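Local coordinates for Phenolphthiocerol/phthiocerol polyketide synthase subunit C (Mycobacterium tuberculosis H37Rv, PDB 8QZI), which forms part of a type I polyketide synthase for phthiocerol and phenolphthiocerol, its acyl carrier protein domain probably holding the growing chain on a phosphopantetheine arm, at residues Pro71-Glu79 against Tyr111-Thr119. Numbering follows the deposited sequence.
Sequences PIDHHRPLE and YPTISDLAT
The side chain of Ile114 packs against Ile72 and Leu78 of the loop Pro71-Glu79; in this acyl carrier protein domain the contact joins the long loop between helices 52-66 and 85-98 to the loop that leads into helix 119-124. Ile72 and Ile114 meet tip to tip, CD1 of Ile72 lying 3.5 Å from CG1 of Ile114. Leu78 crosses the same isoleucine at a slant, its CG 3.7 Å from Ile114 CB, and it also touches Ile62 of helix 52-66. The polar half of the contact gathers on the carbonyl of His74. Thr113 OG1 donates to His74 O at 3.1 Å; with chi1 at 54° the hydroxyl sits between the backbone N and the carbonyl carbon, turned to that oxygen. Ser115 N donates to His74 O at 3.2 Å, and His75 ND1 adds a bond from the same loop as the acceptor, arriving well above the carbonyl plane. Next to this, Asp73 shapes the loop: its OD1 takes the backbone N of His75 in an Asx turn, while OD2 forms a salt bridge with Arg76 NH1 at 3.6 Å, at the guanidinium edge. The ring of His74 turns its edge to Ser115, whose OG lies in the ring plane, 3.1 Å from His74 ND1.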
ATOM      1  N   PRO F  71      15.139  20.496  -2.951  1.00156.77           N
ATOM      2  CA  PRO F  71      15.656  19.579  -3.968  1.00154.53           C
ATOM      3  C   PRO F  71      15.940  18.195  -3.396  1.00163.20           C
ATOM      4  O   PRO F  71      16.148  18.015  -2.195  1.00168.02           O
ATOM      5  CB  PRO F  71      16.958  20.255  -4.421  1.00139.56           C
ATOM      6  CG  PRO F  71      17.100  21.520  -3.564  1.00141.55           C
ATOM      7  CD  PRO F  71      16.200  21.346  -2.396  1.00148.51           C
ATOM      8  N   ILE F  72      15.955  17.211  -4.297  1.00161.42           N
ATOM      9  CA  ILE F  72      16.104  15.800  -3.941  1.00171.62           C
ATOM     10  C   ILE F  72      17.192  15.186  -4.815  1.00173.32           C
ATOM     11  O   ILE F  72      17.172  15.343  -6.040  1.00176.90           O
ATOM     12  CB  ILE F  72      14.775  15.033  -4.100  1.00174.30           C
ATOM     13  CG1 ILE F  72      15.023  13.532  -4.270  1.00173.09           C
ATOM     14  CG2 ILE F  72      13.954  15.590  -5.263  1.00174.97           C
ATOM     15  CD1 ILE F  72      13.802  12.776  -4.742  1.00171.04           C
ATOM     16  N   ASP F  73      18.137  14.485  -4.187  1.00163.63           N
ATOM     17  CA  ASP F  73      19.227  13.877  -4.936  1.00147.42           C
ATOM     18  C   ASP F  73      18.702  12.716  -5.784  1.00139.15           C
ATOM     19  O   ASP F  73      17.575  12.244  -5.616  1.00137.02           O
ATOM     20  CB  ASP F  73      20.341  13.419  -3.990  1.00142.49           C
ATOM     21  CG  ASP F  73      20.013  12.124  -3.272  1.00142.14           C
ATOM     22  OD1 ASP F  73      20.287  11.048  -3.842  1.00140.93           O
ATOM     23  OD2 ASP F  73      19.495  12.182  -2.136  1.00144.18           O
ATOM     24  N   HIS F  74      19.543  12.265  -6.715  1.00130.11           N
ATOM     25  CA  HIS F  74      19.164  11.292  -7.735  1.00124.91           C
ATOM     26  C   HIS F  74      19.546   9.859  -7.372  1.00116.99           C
ATOM     27  O   HIS F  74      19.257   8.940  -8.149  1.00105.65           O
ATOM     28  CB  HIS F  74      19.800  11.682  -9.083  1.00125.24           C
ATOM     29  CG  HIS F  74      19.341  13.013  -9.610  1.00126.30           C
ATOM     30  ND1 HIS F  74      18.567  13.139 -10.744  1.00125.78           N
ATOM     31  CD2 HIS F  74      19.542  14.272  -9.153  1.00129.14           C
ATOM     32  CE1 HIS F  74      18.309  14.417 -10.962  1.00126.92           C
ATOM     33  NE2 HIS F  74      18.888  15.126 -10.010  1.00128.37           N
ATOM     34  N   HIS F  75      20.180   9.654  -6.208  1.00125.25           N
ATOM     35  CA  HIS F  75      20.593   8.346  -5.705  1.00131.91           C
ATOM     36  C   HIS F  75      19.904   8.010  -4.383  1.00135.44           C
ATOM     37  O   HIS F  75      20.441   7.248  -3.576  1.00141.76           O
ATOM     38  CB  HIS F  75      22.111   8.284  -5.526  1.00137.53           C
ATOM     39  CG  HIS F  75      22.885   8.335  -6.809  1.00143.46           C
ATOM     40  ND1 HIS F  75      22.285   8.250  -8.047  1.00143.98           N
ATOM     41  CD2 HIS F  75      24.214   8.457  -7.043  1.00146.98           C
ATOM     42  CE1 HIS F  75      23.210   8.320  -8.989  1.00145.32           C
ATOM     43  NE2 HIS F  75      24.389   8.445  -8.406  1.00146.79           N
ATOM     44  N   ARG F  76      18.717   8.569  -4.147  1.00140.25           N
ATOM     45  CA  ARG F  76      17.995   8.412  -2.885  1.00140.58           C
ATOM     46  C   ARG F  76      16.715   7.614  -3.103  1.00147.42           C
ATOM     47  O   ARG F  76      15.851   8.045  -3.888  1.00148.27           O
ATOM     48  CB  ARG F  76      17.670   9.783  -2.280  1.00133.05           C
ATOM     49  CG  ARG F  76      16.831   9.745  -1.005  1.00129.59           C
ATOM     50  CD  ARG F  76      17.618  10.239   0.210  1.00129.44           C
ATOM     51  NE  ARG F  76      16.750  10.868   1.206  1.00129.98           N
ATOM     52  CZ  ARG F  76      16.536  12.180   1.291  1.00128.18           C
ATOM     53  NH1 ARG F  76      17.133  13.007   0.445  1.00132.21           N
ATOM     54  NH2 ARG F  76      15.725  12.666   2.219  1.00125.52           N
ATOM     55  N   PRO F  77      16.533   6.466  -2.447  1.00149.96           N
ATOM     56  CA  PRO F  77      15.263   5.736  -2.584  1.00146.51           C
ATOM     57  C   PRO F  77      14.103   6.562  -2.046  1.00140.18           C
ATOM     58  O   PRO F  77      14.131   7.038  -0.908  1.00143.11           O
ATOM     59  CB  PRO F  77      15.493   4.463  -1.759  1.00153.09           C
ATOM     60  CG  PRO F  77      16.989   4.314  -1.689  1.00155.02           C
ATOM     61  CD  PRO F  77      17.516   5.718  -1.642  1.00152.87           C
ATOM     62  N   LEU F  78      13.080   6.737  -2.877  1.00131.07           N
ATOM     63  CA  LEU F  78      11.980   7.623  -2.522  1.00132.31           C
ATOM     64  C   LEU F  78      10.929   6.954  -1.642  1.00131.43           C
ATOM     65  O   LEU F  78       9.942   7.604  -1.280  1.00128.35           O
ATOM     66  CB  LEU F  78      11.343   8.198  -3.791  1.00129.56           C
ATOM     67  CG  LEU F  78      12.225   9.255  -4.468  1.00124.64           C
ATOM     68  CD1 LEU F  78      11.397  10.355  -5.115  1.00121.81           C
ATOM     69  CD2 LEU F  78      13.195   9.842  -3.456  1.00124.58           C
ATOM     70  N   GLU F  79      11.113   5.674  -1.300  1.00136.86           N
ATOM     71  CA  GLU F  79      10.414   5.107  -0.152  1.00136.16           C
ATOM     72  C   GLU F  79      10.780   5.842   1.130  1.00135.21           C
ATOM     73  O   GLU F  79       9.957   5.947   2.049  1.00146.29           O
ATOM     74  CB  GLU F  79      10.752   3.622  -0.024  1.00143.16           C
ATOM     75  CG  GLU F  79      10.524   3.058   1.366  1.00152.63           C
ATOM     76  CD  GLU F  79      11.181   1.706   1.567  1.00155.52           C
ATOM     77  OE1 GLU F  79      12.302   1.502   1.050  1.00152.64           O
ATOM     78  OE2 GLU F  79      10.571   0.846   2.236  1.00156.82           O
ATOM     79  N   TYR F 111      12.488   0.591  -9.426  1.00134.54           N
ATOM     80  CA  TYR F 111      13.330   1.770  -9.621  1.00118.87           C
ATOM     81  C   TYR F 111      14.487   1.788  -8.622  1.00115.54           C
ATOM     82  O   TYR F 111      14.238   1.832  -7.405  1.00107.44           O
ATOM     83  CB  TYR F 111      12.497   3.039  -9.470  1.00105.37           C
ATOM     84  N   PRO F 112      15.756   1.780  -9.081  1.00115.78           N
ATOM     85  CA  PRO F 112      16.881   1.672  -8.132  1.00122.41           C
ATOM     86  C   PRO F 112      16.806   2.669  -6.996  1.00131.07           C
ATOM     87  O   PRO F 112      17.052   2.313  -5.836  1.00139.23           O
ATOM     88  CB  PRO F 112      18.108   1.925  -9.020  1.00106.81           C
ATOM     89  CG  PRO F 112      17.687   1.479 -10.350  1.00102.79           C
ATOM     90  CD  PRO F 112      16.240   1.886 -10.470  1.00111.28           C
ATOM     91  N   THR F 113      16.462   3.913  -7.305  1.00145.79           N
ATOM     92  CA  THR F 113      16.426   4.965  -6.304  1.00154.20           C
ATOM     93  C   THR F 113      15.364   5.987  -6.664  1.00152.64           C
ATOM     94  O   THR F 113      14.161   5.712  -6.593  1.00150.56           O
ATOM     95  CB  THR F 113      17.791   5.646  -6.205  1.00166.26           C
ATOM     96  OG1 THR F 113      18.196   6.085  -7.511  1.00168.35           O
ATOM     97  CG2 THR F 113      18.835   4.681  -5.644  1.00172.79           C
ATOM     98  N   ILE F 114      15.818   7.172  -7.055  1.00145.88           N
ATOM     99  CA  ILE F 114      14.950   8.247  -7.519  1.00142.49           C
ATOM    100  C   ILE F 114      15.121   8.472  -9.019  1.00131.21           C
ATOM    101  O   ILE F 114      14.171   8.329  -9.788  1.00133.51           O
ATOM    102  CB  ILE F 114      15.198   9.548  -6.718  1.00143.91           C
ATOM    103  CG1 ILE F 114      14.748  10.786  -7.514  1.00138.62           C
ATOM    104  CG2 ILE F 114      16.653   9.641  -6.288  1.00142.62           C
ATOM    105  CD1 ILE F 114      15.872  11.599  -8.128  1.00131.92           C
ATOM    106  N   SER F 115      16.339   8.801  -9.458  1.00130.18           N
ATOM    107  CA  SER F 115      16.617   9.104 -10.855  1.00122.36           C
ATOM    108  C   SER F 115      17.413   8.005 -11.538  1.00127.59           C
ATOM    109  O   SER F 115      18.253   8.287 -12.395  1.00131.01           O
ATOM    110  CB  SER F 115      17.363  10.427 -10.999  1.00123.77           C
ATOM    111  OG  SER F 115      17.981  10.518 -12.275  1.00122.10           O
ATOM    112  N   ASP F 116      17.184   6.752 -11.160  1.00123.36           N
ATOM    113  CA  ASP F 116      17.532   5.636 -12.028  1.00128.80           C
ATOM    114  C   ASP F 116      16.299   5.066 -12.723  1.00131.36           C
ATOM    115  O   ASP F 116      16.267   3.889 -13.103  1.00130.45           O
ATOM    116  CB  ASP F 116      18.299   4.562 -11.264  1.00129.97           C
ATOM    117  CG  ASP F 116      19.711   4.390 -11.793  1.00131.14           C
ATOM    118  OD1 ASP F 116      19.933   3.516 -12.662  1.00132.09           O
ATOM    119  OD2 ASP F 116      20.592   5.168 -11.371  1.00131.80           O
ATOM    120  N   LEU F 117      15.260   5.892 -12.857  1.00129.06           N
ATOM    121  CA  LEU F 117      14.424   5.894 -14.046  1.00128.59           C
ATOM    122  C   LEU F 117      15.039   6.749 -15.145  1.00127.65           C
ATOM    123  O   LEU F 117      14.322   7.225 -16.031  1.00133.48           O
ATOM    124  CB  LEU F 117      13.009   6.384 -13.733  1.00126.87           C
ATOM    125  CG  LEU F 117      12.182   5.797 -12.587  1.00123.02           C
ATOM    126  CD1 LEU F 117      12.140   6.785 -11.440  1.00125.64           C
ATOM    127  CD2 LEU F 117      10.764   5.433 -13.032  1.00117.20           C
ATOM    128  N   ALA F 118      16.351   7.014 -15.069  1.00122.96           N
ATOM    129  CA  ALA F 118      17.076   7.565 -16.208  1.00111.44           C
ATOM    130  C   ALA F 118      17.107   6.475 -17.256  1.00111.96           C
ATOM    131  O   ALA F 118      16.392   6.549 -18.257  1.00115.50           O
ATOM    132  CB  ALA F 118      18.494   8.011 -15.838  1.00104.01           C
ATOM    133  N   THR F 119      17.886   5.433 -16.984  1.00110.05           N
ATOM    134  CA  THR F 119      18.037   4.275 -17.857  1.00122.86           C
ATOM    135  C   THR F 119      16.708   3.734 -18.381  1.00133.21           C
ATOM    136  O   THR F 119      16.425   3.823 -19.582  1.00146.93           O
ATOM    137  CB  THR F 119      18.784   3.171 -17.104  1.00112.10           C
ATOM    138  OG1 THR F 119      19.896   3.746 -16.407  1.00106.45           O
ATOM    139  CG2 THR F 119      19.289   2.080 -18.065  1.00118.80           C
TER